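Local atomic coordinates of putative enoyl-CoA hydratase (Streptomyces avermitilis, PDB entry 3GKB), a protein that is of unproven function but belongs to the crotonase family and probably acts on acyl-CoA substrates, as enoyl-CoA hydratases do. Residues T10-S15 and R21-N26; V53-F58 and R204-I209; D71-E76 and G255-G260; V94-G99 and E231-E236; L101-P106 and V125-M130. All coordinates share one frame; numbering follows the deposited sequence.

In the fold
Contact 1 is the hairpin at one edge of the six-stranded sheet of this crotonase-like fold. Contact 2 packs helix 195-210 onto strand 55-60, the next strand after the hairpin; the two contacts touch, their centres 15 Å apart, with I22 bedded against I56 and F58. Contacts 4 and 5 both use helix 96-103, with centres 14 Å apart, and G99 O meets A127 CB where they join. Contact 5 also reaches contact 2 and the second subunit. Contact 3 lies across the chain's centre from contact 2, about 36 Å away between centres. Contact 1 closes first; contacts 2, 3 and 4 tie segments more than 130 residues apart, while contact 5 closes a short loop within them.

Contact 1: residues T10-S15 and R21-N26; sequences TLRVSS and RIILDN
V13 and I22 make the bump-and-hollow fit on one side of this strand pair: their side chains lie parallel, and V13 CG2 comes within 3.9 Å of I22 CG1. L11 continues that surface, its CD1 resting against I22 CG2 and its CB edging up to L24 CD2. V43 of helix 34-48 packs onto this face, against both L11 and V13. On the other side R12, S14, R21 and I23 stand out. Segments 10-15 and 21-26 belong to an antiparallel beta hairpin at the edge of the crotonase-like sheet; R12 pairs with I23 and S14 with R21 as hydrogen-bonded pairs. R12 bends at chi3 (-67°), which brings its guanidinium past I23 CG2, met at a slant with NH2 4.0 Å away, and onto D25. NH1 and NH2 both grip D25 OD2, at 2.9 and 3.2 Å, with that oxygen in the guanidinium plane and the carboxylate turned 79° to it. OD2 is met on its anti side. Water 1 fits between S14 OG and R21 O. Beyond the last pair, T10 and N26 run side by side, with T10 CG2 3.9 Å from N26 OD1. T10 OG1 is taken by E39, while V31 O accepts from N26 ND2.

Contact 2: residues V53-F58 and R204-I209; sequences VRVIVF and RVARNI
V55 stands up from its strand into the helix 204-209, and its two methyls divide the work. From CB the branches part: CG1, anti to the backbone N (chi1 177°), lies against A206 CB at 4.0 Å, with A206 CA just beyond it. CG2, placed beside the backbone N, goes further along the helix. There it touches I209 CG2 at 3.7 Å and also lies 3.8 Å from A206 O, so one methyl meets both a side chain and the helix backbone. The V55 and I209 side chains are nearly perpendicular.

Two residues on, V57 points to the same side of the strand and sets its CG2 3.7 Å from A206 CB. That alanine methyl therefore sits between two valines, and the CA atoms of V55 and A206 are 6.4 Å apart. All four side chains are buried, and the side-chain contacts are all apolar. This is a helix packed on the sheet of the crotonase-like fold: segments 55-58 and 204-209 run nearly antiparallel, at 167°, with a closest approach of 8.9 Å between their axes. Strand 108-113 flanks the packing, its I110 touching V55 and V205 and its V108 touching I209. T174 and L173 of the second subunit also pack on V205 and I209, so helix 195-210 touches both the sheet and the neighbouring subunit.

Contact 3: residues D71-E76 and G255-G260; sequences DMRIGE and GGLKDG
M72 and L257 face each other with their CA atoms 7.6 Å apart, the first in a type I turn from D71 to I74, the second in the last turn of a helix that closes in a Schellman motif with G260 as its C-prime residue. L257 carries most of the contact. Its CD1 reaches across to M72 CB at 4.0 Å and to R73 CG at 3.8 Å, while CD2 lies over one face of the R73 guanidinium, displaced toward its rim, with NH1 at 3.9 Å. The R73 chain runs extended from CG to NE, which carries the flat group along L257 until the two side chains cross at a slant. M72 bends at chi3 (78°), and this brings its CE methyl onto the helix backbone, 4.1 Å from G256 CA and a similar distance from L257 N. D71 OD1 accepts from R73 N at 3.0 Å, an Asx turn that braces the bend. Q262, just past the helix, binds both D71 OD1 and M72 N. The turn belongs to the loop between strand 55-60 and helix 78-87, and this packing joins it to the end of helix 248-258, with helix 270-280 covering D259 beyond.

Contact 4: residues V94-G99 and E231-E236; sequences VFQAVG and EGLLGE
Q96 reaches across to helix 231-236 and brings its amide nitrogen between two acceptors. NE2 donates one hydrogen to E236 OE1 at 2.9 Å, along a nearly straight bond (172°), and the other to L233 O at 3.0 Å. Both oxygens lie in or near the amide plane, so the two bonds together fix the rotation of the amide about its last torsion. The acceptors are met less squarely: Q96 NE2 comes from above the E236 carboxylate plane, with the amide and carboxylate planes 47° apart, and it is tilted from the plane of the L233 carbonyl.

The Q96 and E236 chains run head to tail alongside each other. The glutamate leaves its helix with CG anti to the backbone N (chi1 170°) and stays extended, so its OE1 comes alongside the glutamine and also lies 3.8 Å from Q96 CG. Q96 is extended too, and it runs antiparallel to L233 in the same way; L233 CD2 sits 3.9 Å from Q96 NE2 and L233 CB is close to the amide as well. The three residues are buried, and the bonds to E236 OE1 and L233 O satisfy both amide hydrogens.

E236 has further partners: G154 N donates to OE1, while OE2 bonds to T156 OG1, at the start of helix 155-163. This glutamate thus ties three parts of the chain together. N93 OD1 accepts from the backbone N of Q96. Within the crotonase-like fold this is a polar tie between helices 96-103 and 230-243, with helices 78-87 and 34-48 packing on V94 and F95 beside it.

Contact 5: residues L101-P106 and V125-M130; sequences LIRHQP and VAAADM
Two helix ends meet here in the crotonase-like core: helix 96-103 finishes beside the end of helix 120-127, just before strand 130-134 enters the sheet. I102 fills the junction. Its CG2, anti to the backbone N (chi1 -66° for CG1), presses on the chain where helix 120-127 gives out, 3.6 Å from A128 CA, and its neighbours are the methyls A127 CB at 4.1 Å and A128 CB. Next to it R103 lays its CG over A127, 3.5 Å from the carbonyl O and 4.0 Å from CB, so the alanine methyl is flanked by both residues. The R103 chain then bends at chi2 and chi3 and heads away: its guanidinium pairs with E100 and bonds to D227 O. Y158 packs against the R103 side chain and the alanines A126 and A127. A glycerol, probably from the crystallisation liquor, donates to A126 O. D129 has a charge partner on each carboxylate oxygen, OD2 with K221 and OD1 with R165 of the second subunit, which links this junction to the trimer interface. One water bridges the two segments, donating to I102 O at 2.7 Å and, weakly, to D129 OD1 at 2.9 Å.

Contact 1: residues T10-S15 and R21-N26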
# COMPACT_ATOMS: atom_id res chain seq x y z
N THR B 10 -6.20 -9.62 34.21
CA THR B 10 -6.48 -9.94 32.80
C THR B 10 -5.22 -10.12 31.93
O THR B 10 -5.31 -10.42 30.72
CB THR B 10 -7.32 -8.86 32.12
OG1 THR B 10 -6.56 -7.64 32.04
CG2 THR B 10 -8.65 -8.61 32.87
N LEU B 11 -4.06 -9.91 32.55
CA LEU B 11 -2.79 -10.00 31.87
C LEU B 11 -1.66 -10.21 32.88
O LEU B 11 -1.86 -10.04 34.10
CB LEU B 11 -2.54 -8.74 31.01
CG LEU B 11 -2.46 -7.39 31.72
CD1 LEU B 11 -1.03 -7.16 32.15
CD2 LEU B 11 -2.94 -6.22 30.83
N ARG B 12 -0.51 -10.63 32.36
CA ARG B 12 0.74 -10.72 33.13
C ARG B 12 1.85 -10.03 32.37
O ARG B 12 1.88 -10.07 31.14
CB ARG B 12 1.13 -12.18 33.30
CG ARG B 12 0.23 -12.92 34.23
CD ARG B 12 0.74 -14.36 34.42
NE ARG B 12 0.64 -15.18 33.22
CZ ARG B 12 -0.50 -15.63 32.71
NH1 ARG B 12 -1.67 -15.32 33.27
NH2 ARG B 12 -0.48 -16.40 31.64
N VAL B 13 2.77 -9.40 33.11
CA VAL B 13 3.90 -8.76 32.51
C VAL B 13 5.20 -9.25 33.14
O VAL B 13 5.28 -9.46 34.36
CB VAL B 13 3.85 -7.23 32.65
CG1 VAL B 13 4.98 -6.60 31.85
CG2 VAL B 13 2.53 -6.70 32.19
N SER B 14 6.21 -9.44 32.31
CA SER B 14 7.55 -9.71 32.78
C SER B 14 8.55 -9.04 31.85
O SER B 14 8.24 -8.77 30.68
CB SER B 14 7.81 -11.20 32.85
OG SER B 14 7.71 -11.81 31.58
N SER B 15 9.72 -8.71 32.36
CA SER B 15 10.68 -8.05 31.53
C SER B 15 12.08 -8.47 31.92
O SER B 15 12.38 -8.74 33.09
CB SER B 15 10.51 -6.54 31.60
OG SER B 15 10.93 -6.05 32.84
N ARG B 21 7.30 -8.62 28.09
CA ARG B 21 6.32 -9.49 27.46
C ARG B 21 5.01 -9.30 28.21
O ARG B 21 4.97 -9.44 29.44
CB ARG B 21 6.76 -10.96 27.52
CG ARG B 21 7.81 -11.30 26.48
CD ARG B 21 8.14 -12.77 26.53
NE ARG B 21 8.90 -13.11 27.73
CZ ARG B 21 9.03 -14.34 28.23
NH1 ARG B 21 8.45 -15.39 27.65
NH2 ARG B 21 9.75 -14.52 29.34
N ILE B 22 3.97 -8.92 27.48
CA ILE B 22 2.65 -8.75 28.06
C ILE B 22 1.81 -9.89 27.51
O ILE B 22 1.61 -9.99 26.31
CB ILE B 22 2.06 -7.36 27.71
CG1 ILE B 22 2.94 -6.24 28.31
CG2 ILE B 22 0.65 -7.25 28.22
CD1 ILE B 22 2.48 -4.82 27.94
N ILE B 23 1.36 -10.76 28.39
CA ILE B 23 0.60 -11.94 28.00
C ILE B 23 -0.84 -11.71 28.43
O ILE B 23 -1.13 -11.55 29.63
CB ILE B 23 1.13 -13.23 28.68
CG1 ILE B 23 2.63 -13.43 28.37
CG2 ILE B 23 0.29 -14.44 28.22
CD1 ILE B 23 3.33 -14.50 29.22
N LEU B 24 -1.74 -11.71 27.45
CA LEU B 24 -3.14 -11.42 27.65
C LEU B 24 -3.86 -12.73 28.04
O LEU B 24 -3.71 -13.74 27.36
CB LEU B 24 -3.73 -10.80 26.37
CG LEU B 24 -3.01 -9.52 25.89
CD1 LEU B 24 -3.20 -9.30 24.39
CD2 LEU B 24 -3.52 -8.34 26.64
N ASP B 25 -4.58 -12.70 29.16
CA ASP B 25 -5.15 -13.91 29.77
C ASP B 25 -6.42 -13.57 30.56
O ASP B 25 -6.36 -13.21 31.76
CB ASP B 25 -4.11 -14.61 30.66
CG ASP B 25 -4.51 -16.03 31.09
OD1 ASP B 25 -5.64 -16.48 30.78
OD2 ASP B 25 -3.66 -16.72 31.72
N ASN B 26 -7.55 -13.59 29.85
CA ASN B 26 -8.85 -13.23 30.41
C ASN B 26 -9.88 -14.25 29.96
O ASN B 26 -10.65 -14.00 29.04
CB ASN B 26 -9.26 -11.82 29.99
CG ASN B 26 -10.54 -11.38 30.61
OD1 ASN B 26 -10.80 -11.69 31.76
ND2 ASN B 26 -11.33 -10.62 29.86
O HOH W 1 5.15 -11.95 30.71
O HOH W 2 10.80 -12.13 30.74

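Contact 2: residues V53-F58 and R204-I209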
# COMPACT_ATOMS: atom_id res chain seq x y z
N VAL B 53 13.41 -0.80 29.65
CA VAL B 53 12.61 -1.56 28.68
C VAL B 53 12.58 -0.81 27.36
O VAL B 53 12.22 0.37 27.31
CB VAL B 53 11.21 -1.82 29.19
CG1 VAL B 53 10.35 -2.55 28.10
CG2 VAL B 53 11.27 -2.69 30.47
N ARG B 54 12.98 -1.50 26.30
CA ARG B 54 13.06 -0.92 24.95
C ARG B 54 12.07 -1.52 23.94
O ARG B 54 11.78 -0.89 22.90
CB ARG B 54 14.50 -1.00 24.46
CG ARG B 54 15.48 -0.19 25.33
CD ARG B 54 16.89 -0.27 24.85
NE ARG B 54 17.43 -1.63 24.93
CZ ARG B 54 17.91 -2.20 26.04
NH1 ARG B 54 17.91 -1.54 27.20
NH2 ARG B 54 18.37 -3.45 26.00
N VAL B 55 11.58 -2.72 24.20
CA VAL B 55 10.68 -3.45 23.30
C VAL B 55 9.59 -4.03 24.15
O VAL B 55 9.87 -4.50 25.28
CB VAL B 55 11.42 -4.58 22.52
CG1 VAL B 55 10.45 -5.38 21.65
CG2 VAL B 55 12.58 -3.97 21.67
N ILE B 56 8.36 -4.04 23.63
CA ILE B 56 7.22 -4.72 24.30
C ILE B 56 6.62 -5.72 23.30
O ILE B 56 6.37 -5.36 22.14
CB ILE B 56 6.12 -3.72 24.71
CG1 ILE B 56 6.67 -2.73 25.75
CG2 ILE B 56 4.88 -4.48 25.21
CD1 ILE B 56 5.79 -1.48 25.96
N VAL B 57 6.44 -6.97 23.72
CA VAL B 57 5.83 -7.99 22.88
C VAL B 57 4.51 -8.43 23.52
O VAL B 57 4.49 -8.88 24.68
CB VAL B 57 6.69 -9.24 22.69
CG1 VAL B 57 5.96 -10.24 21.73
CG2 VAL B 57 8.08 -8.91 22.14
N PHE B 58 3.43 -8.31 22.77
CA PHE B 58 2.12 -8.75 23.21
C PHE B 58 1.83 -10.12 22.64
O PHE B 58 1.98 -10.34 21.44
CB PHE B 58 1.04 -7.80 22.69
CG PHE B 58 1.17 -6.38 23.14
CD1 PHE B 58 0.63 -5.96 24.33
CD2 PHE B 58 1.81 -5.45 22.35
CE1 PHE B 58 0.71 -4.62 24.72
CE2 PHE B 58 1.91 -4.14 22.76
CZ PHE B 58 1.35 -3.74 23.96
N ARG B 204 13.54 -13.56 18.31
CA ARG B 204 14.72 -13.05 17.63
C ARG B 204 14.60 -11.58 17.26
O ARG B 204 15.53 -10.80 17.50
CB ARG B 204 15.02 -13.85 16.36
CG ARG B 204 16.23 -13.33 15.59
CD ARG B 204 16.60 -14.16 14.36
NE ARG B 204 15.58 -14.07 13.31
CZ ARG B 204 15.41 -13.02 12.48
NH1 ARG B 204 16.18 -11.95 12.53
NH2 ARG B 204 14.44 -13.07 11.57
N VAL B 205 13.46 -11.19 16.66
CA VAL B 205 13.24 -9.79 16.26
C VAL B 205 13.30 -8.90 17.52
O VAL B 205 13.98 -7.89 17.53
CB VAL B 205 11.89 -9.61 15.53
CG1 VAL B 205 11.46 -8.13 15.49
CG2 VAL B 205 11.97 -10.23 14.10
N ALA B 206 12.59 -9.30 18.57
CA ALA B 206 12.53 -8.50 19.81
C ALA B 206 13.91 -8.31 20.45
O ALA B 206 14.28 -7.21 20.83
CB ALA B 206 11.52 -9.11 20.83
N ARG B 207 14.66 -9.39 20.55
CA ARG B 207 15.98 -9.36 21.16
C ARG B 207 16.96 -8.59 20.31
O ARG B 207 17.74 -7.83 20.85
CB ARG B 207 16.49 -10.77 21.48
CG ARG B 207 15.68 -11.43 22.63
CD ARG B 207 15.78 -10.71 24.01
NE ARG B 207 17.17 -10.68 24.48
CZ ARG B 207 17.78 -11.66 25.16
NH1 ARG B 207 19.06 -11.51 25.49
NH2 ARG B 207 17.13 -12.78 25.51
N ASN B 208 16.87 -8.74 18.99
CA ASN B 208 17.74 -7.97 18.07
C ASN B 208 17.49 -6.47 18.13
O ASN B 208 18.44 -5.68 18.10
CB ASN B 208 17.62 -8.48 16.62
CG ASN B 208 18.38 -9.78 16.38
OD1 ASN B 208 18.99 -10.32 17.28
ND2 ASN B 208 18.34 -10.27 15.13
N ILE B 209 16.22 -6.07 18.23
CA ILE B 209 15.88 -4.68 18.40
C ILE B 209 16.33 -4.17 19.76
O ILE B 209 16.88 -3.07 19.85
CB ILE B 209 14.38 -4.39 18.10
CG1 ILE B 209 14.07 -4.71 16.62
CG2 ILE B 209 14.03 -2.94 18.47
CD1 ILE B 209 12.58 -4.62 16.21

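Contact 3: residues D71-E76 and G255-G260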
# COMPACT_ATOMS: atom_id res chain seq x y z
N ASP B 71 -15.98 -6.52 25.20
CA ASP B 71 -17.02 -7.15 25.98
C ASP B 71 -18.38 -6.60 25.56
O ASP B 71 -18.64 -5.40 25.60
CB ASP B 71 -16.75 -6.89 27.46
CG ASP B 71 -17.81 -7.49 28.38
OD1 ASP B 71 -18.66 -8.28 27.90
OD2 ASP B 71 -17.78 -7.12 29.59
N MET B 72 -19.25 -7.49 25.13
CA MET B 72 -20.56 -7.08 24.62
C MET B 72 -21.49 -6.58 25.75
O MET B 72 -22.52 -5.98 25.49
CB MET B 72 -21.19 -8.26 23.87
CG MET B 72 -20.56 -8.51 22.44
SD MET B 72 -20.91 -10.20 21.76
CE MET B 72 -22.56 -10.03 21.20
N ARG B 73 -21.12 -6.88 26.99
CA ARG B 73 -21.83 -6.38 28.17
C ARG B 73 -21.20 -5.12 28.77
O ARG B 73 -21.62 -4.69 29.86
CB ARG B 73 -21.86 -7.46 29.25
CG ARG B 73 -22.49 -8.75 28.81
CD ARG B 73 -22.97 -9.49 30.03
NE ARG B 73 -23.95 -10.49 29.68
CZ ARG B 73 -23.66 -11.75 29.40
NH1 ARG B 73 -22.40 -12.18 29.41
NH2 ARG B 73 -24.66 -12.59 29.09
N ILE B 74 -20.24 -4.52 28.08
CA ILE B 74 -19.52 -3.37 28.64
C ILE B 74 -20.44 -2.16 28.91
O ILE B 74 -20.13 -1.33 29.74
CB ILE B 74 -18.29 -2.97 27.75
CG1 ILE B 74 -17.29 -2.19 28.60
CG2 ILE B 74 -18.72 -2.24 26.48
CD1 ILE B 74 -15.94 -2.07 27.98
N GLY B 75 -21.57 -2.08 28.22
CA GLY B 75 -22.49 -0.97 28.37
C GLY B 75 -23.47 -1.14 29.50
O GLY B 75 -24.26 -0.24 29.77
N GLU B 76 -23.44 -2.31 30.14
CA GLU B 76 -24.31 -2.61 31.28
C GLU B 76 -23.80 -1.94 32.56
O GLU B 76 -24.57 -1.73 33.47
CB GLU B 76 -24.45 -4.13 31.49
CG GLU B 76 -25.16 -4.87 30.35
CD GLU B 76 -25.24 -6.39 30.54
OE1 GLU B 76 -24.98 -6.89 31.66
OE2 GLU B 76 -25.57 -7.10 29.56
N GLY B 255 -28.98 -10.55 21.12
CA GLY B 255 -29.20 -11.82 20.43
C GLY B 255 -27.95 -12.65 20.35
O GLY B 255 -27.99 -13.87 20.56
N GLY B 256 -26.82 -11.99 20.10
CA GLY B 256 -25.53 -12.65 20.05
C GLY B 256 -25.18 -13.33 21.36
O GLY B 256 -24.75 -14.46 21.36
N LEU B 257 -25.35 -12.60 22.47
CA LEU B 257 -25.05 -13.13 23.81
C LEU B 257 -25.95 -14.33 24.11
O LEU B 257 -25.45 -15.35 24.55
CB LEU B 257 -25.21 -12.05 24.88
CG LEU B 257 -24.06 -11.02 24.95
CD1 LEU B 257 -24.43 -9.81 25.74
CD2 LEU B 257 -22.80 -11.68 25.52
N LYS B 258 -27.24 -14.23 23.78
CA LYS B 258 -28.19 -15.31 23.98
C LYS B 258 -27.80 -16.56 23.20
O LYS B 258 -28.03 -17.68 23.66
CB LYS B 258 -29.59 -14.83 23.56
CG LYS B 258 -30.67 -15.87 23.77
CD LYS B 258 -32.02 -15.38 23.27
CE LYS B 258 -33.04 -16.51 23.18
NZ LYS B 258 -33.96 -16.36 22.02
N ASP B 259 -27.19 -16.38 22.04
CA ASP B 259 -26.85 -17.48 21.16
C ASP B 259 -25.41 -18.00 21.33
O ASP B 259 -24.97 -18.84 20.55
CB ASP B 259 -27.11 -17.07 19.69
CG ASP B 259 -28.59 -17.01 19.36
OD1 ASP B 259 -29.44 -17.29 20.25
OD2 ASP B 259 -28.92 -16.69 18.20
N GLY B 260 -24.69 -17.51 22.34
CA GLY B 260 -23.39 -18.06 22.66
C GLY B 260 -22.17 -17.21 22.37
O GLY B 260 -21.05 -17.72 22.48

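Contact 4: residues V94-G99 and E231-E236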
# COMPACT_ATOMS: atom_id res chain seq x y z
N VAL B 94 -13.26 6.49 24.20
CA VAL B 94 -12.80 5.52 25.21
C VAL B 94 -12.21 4.23 24.60
O VAL B 94 -11.28 3.65 25.12
CB VAL B 94 -13.93 5.20 26.25
CG1 VAL B 94 -15.02 4.31 25.66
CG2 VAL B 94 -13.35 4.58 27.50
N PHE B 95 -12.75 3.81 23.44
CA PHE B 95 -12.26 2.65 22.74
C PHE B 95 -11.02 2.92 21.91
O PHE B 95 -10.06 2.12 21.91
CB PHE B 95 -13.39 2.07 21.92
CG PHE B 95 -14.54 1.65 22.77
CD1 PHE B 95 -14.39 0.55 23.63
CD2 PHE B 95 -15.71 2.37 22.81
CE1 PHE B 95 -15.43 0.17 24.47
CE2 PHE B 95 -16.76 1.99 23.66
CZ PHE B 95 -16.61 0.88 24.48
N GLN B 96 -11.03 4.04 21.19
CA GLN B 96 -9.86 4.51 20.45
C GLN B 96 -8.67 4.71 21.38
O GLN B 96 -7.54 4.55 20.96
CB GLN B 96 -10.18 5.80 19.71
CG GLN B 96 -11.25 5.64 18.62
CD GLN B 96 -11.77 6.97 18.08
OE1 GLN B 96 -11.66 8.02 18.75
NE2 GLN B 96 -12.35 6.94 16.87
N ALA B 97 -8.93 5.01 22.66
CA ALA B 97 -7.84 5.25 23.61
C ALA B 97 -6.88 4.07 23.76
O ALA B 97 -5.70 4.29 23.99
CB ALA B 97 -8.38 5.66 24.97
N VAL B 98 -7.37 2.83 23.57
CA VAL B 98 -6.51 1.63 23.64
C VAL B 98 -5.47 1.62 22.51
O VAL B 98 -4.25 1.63 22.74
CB VAL B 98 -7.35 0.32 23.55
CG1 VAL B 98 -6.44 -0.92 23.56
CG2 VAL B 98 -8.42 0.30 24.63
N GLY B 99 -5.96 1.63 21.26
CA GLY B 99 -5.05 1.69 20.12
C GLY B 99 -4.17 2.95 20.11
O GLY B 99 -2.99 2.89 19.78
N GLU B 231 -8.27 13.94 12.56
CA GLU B 231 -9.55 14.17 11.86
C GLU B 231 -10.26 12.87 11.51
O GLU B 231 -11.49 12.77 11.63
CB GLU B 231 -9.35 15.03 10.62
CG GLU B 231 -9.02 16.51 10.97
CD GLU B 231 -9.92 17.11 12.07
OE1 GLU B 231 -11.16 17.19 11.90
OE2 GLU B 231 -9.37 17.58 13.09
N GLY B 232 -9.48 11.86 11.13
CA GLY B 232 -10.07 10.56 10.80
C GLY B 232 -10.71 9.89 11.99
O GLY B 232 -11.79 9.29 11.87
N LEU B 233 -10.05 9.98 13.15
CA LEU B 233 -10.58 9.36 14.37
C LEU B 233 -11.87 10.07 14.82
O LEU B 233 -12.83 9.43 15.21
CB LEU B 233 -9.53 9.34 15.47
CG LEU B 233 -8.36 8.39 15.25
CD1 LEU B 233 -7.25 8.72 16.25
CD2 LEU B 233 -8.78 6.90 15.33
N LEU B 234 -11.90 11.39 14.71
CA LEU B 234 -13.12 12.13 14.99
C LEU B 234 -14.29 11.73 14.06
O LEU B 234 -15.42 11.53 14.52
CB LEU B 234 -12.87 13.64 14.95
CG LEU B 234 -12.13 14.19 16.19
CD1 LEU B 234 -11.59 15.58 15.92
CD2 LEU B 234 -13.06 14.15 17.44
N GLY B 235 -14.01 11.63 12.75
CA GLY B 235 -15.01 11.19 11.78
C GLY B 235 -15.56 9.79 12.05
O GLY B 235 -16.78 9.55 11.93
N GLU B 236 -14.66 8.89 12.44
CA GLU B 236 -15.06 7.53 12.78
C GLU B 236 -15.94 7.55 14.01
O GLU B 236 -16.97 6.90 14.03
CB GLU B 236 -13.83 6.60 12.96
CG GLU B 236 -14.16 5.23 13.54
CD GLU B 236 -12.94 4.49 14.07
OE1 GLU B 236 -12.74 4.54 15.30
OE2 GLU B 236 -12.17 3.88 13.25

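Contact 5: residues L101-P106 and V125-M130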
# COMPACT_ATOMS: atom_id res chain seq x y z
N LEU B 101 -3.05 4.59 22.73
CA LEU B 101 -1.95 4.39 23.71
C LEU B 101 -0.82 3.55 23.07
O LEU B 101 0.35 3.91 23.11
CB LEU B 101 -2.50 3.73 24.95
CG LEU B 101 -1.58 3.59 26.17
CD1 LEU B 101 -1.14 4.94 26.67
CD2 LEU B 101 -2.37 2.80 27.20
N ILE B 102 -1.20 2.44 22.44
CA ILE B 102 -0.22 1.57 21.75
C ILE B 102 0.55 2.34 20.66
O ILE B 102 1.79 2.25 20.55
CB ILE B 102 -0.93 0.32 21.15
CG1 ILE B 102 -1.48 -0.59 22.25
CG2 ILE B 102 0.04 -0.47 20.27
CD1 ILE B 102 -2.55 -1.61 21.81
N ARG B 103 -0.18 3.06 19.82
CA ARG B 103 0.45 3.76 18.68
C ARG B 103 1.50 4.79 19.13
O ARG B 103 2.44 5.05 18.39
CB ARG B 103 -0.59 4.54 17.86
CG ARG B 103 -1.42 3.70 16.89
CD ARG B 103 -1.77 4.48 15.62
NE ARG B 103 -2.38 5.77 15.90
CZ ARG B 103 -2.02 6.95 15.39
NH1 ARG B 103 -2.69 8.05 15.75
NH2 ARG B 103 -1.06 7.06 14.48
N HIS B 104 1.31 5.39 20.31
CA HIS B 104 2.23 6.42 20.82
C HIS B 104 3.24 5.94 21.87
O HIS B 104 4.00 6.74 22.45
CB HIS B 104 1.40 7.60 21.32
CG HIS B 104 0.61 8.26 20.24
ND1 HIS B 104 -0.71 7.97 20.00
CD2 HIS B 104 0.98 9.17 19.30
CE1 HIS B 104 -1.13 8.69 18.97
NE2 HIS B 104 -0.13 9.43 18.54
N GLN B 105 3.29 4.63 22.08
CA GLN B 105 4.19 4.03 23.08
C GLN B 105 5.65 4.31 22.68
O GLN B 105 6.01 4.24 21.48
CB GLN B 105 3.92 2.53 23.20
CG GLN B 105 4.57 1.80 24.40
CD GLN B 105 3.97 2.18 25.75
OE1 GLN B 105 2.81 2.60 25.84
NE2 GLN B 105 4.77 2.04 26.81
N PRO B 106 6.51 4.68 23.66
CA PRO B 106 7.92 4.95 23.30
C PRO B 106 8.69 3.70 22.86
O PRO B 106 9.47 3.77 21.92
CB PRO B 106 8.53 5.54 24.58
CG PRO B 106 7.53 5.47 25.61
CD PRO B 106 6.18 5.17 25.00
N VAL B 125 -4.22 -5.28 17.34
CA VAL B 125 -3.19 -5.85 16.47
C VAL B 125 -2.65 -4.81 15.50
O VAL B 125 -1.42 -4.71 15.35
CB VAL B 125 -3.70 -7.11 15.71
CG1 VAL B 125 -2.65 -7.59 14.65
CG2 VAL B 125 -4.06 -8.24 16.71
N ALA B 126 -3.53 -4.05 14.85
CA ALA B 126 -3.11 -3.11 13.77
C ALA B 126 -2.40 -1.88 14.32
O ALA B 126 -1.65 -1.22 13.60
CB ALA B 126 -4.32 -2.68 12.94
N ALA B 127 -2.59 -1.59 15.60
CA ALA B 127 -2.07 -0.35 16.23
C ALA B 127 -0.58 -0.47 16.62
O ALA B 127 0.13 0.53 16.71
CB ALA B 127 -2.88 -0.02 17.48
N ALA B 128 -0.12 -1.70 16.83
CA ALA B 128 1.27 -1.94 17.23
C ALA B 128 2.23 -1.56 16.10
O ALA B 128 1.86 -1.55 14.92
CB ALA B 128 1.46 -3.39 17.64
N ASP B 129 3.48 -1.28 16.45
CA ASP B 129 4.47 -0.95 15.44
C ASP B 129 4.62 -2.06 14.41
O ASP B 129 4.76 -1.81 13.20
CB ASP B 129 5.84 -0.64 16.03
CG ASP B 129 5.85 0.61 16.90
OD1 ASP B 129 5.02 1.54 16.70
OD2 ASP B 129 6.72 0.65 17.81
N MET B 130 4.59 -3.31 14.88
CA MET B 130 4.68 -4.44 13.95
C MET B 130 3.90 -5.64 14.48
O MET B 130 3.76 -5.81 15.72
CB MET B 130 6.17 -4.81 13.61
CG MET B 130 7.16 -5.02 14.72
SD MET B 130 8.98 -4.95 14.23
CE MET B 130 9.36 -3.23 14.37
O HOH W 3 4.19 1.73 19.43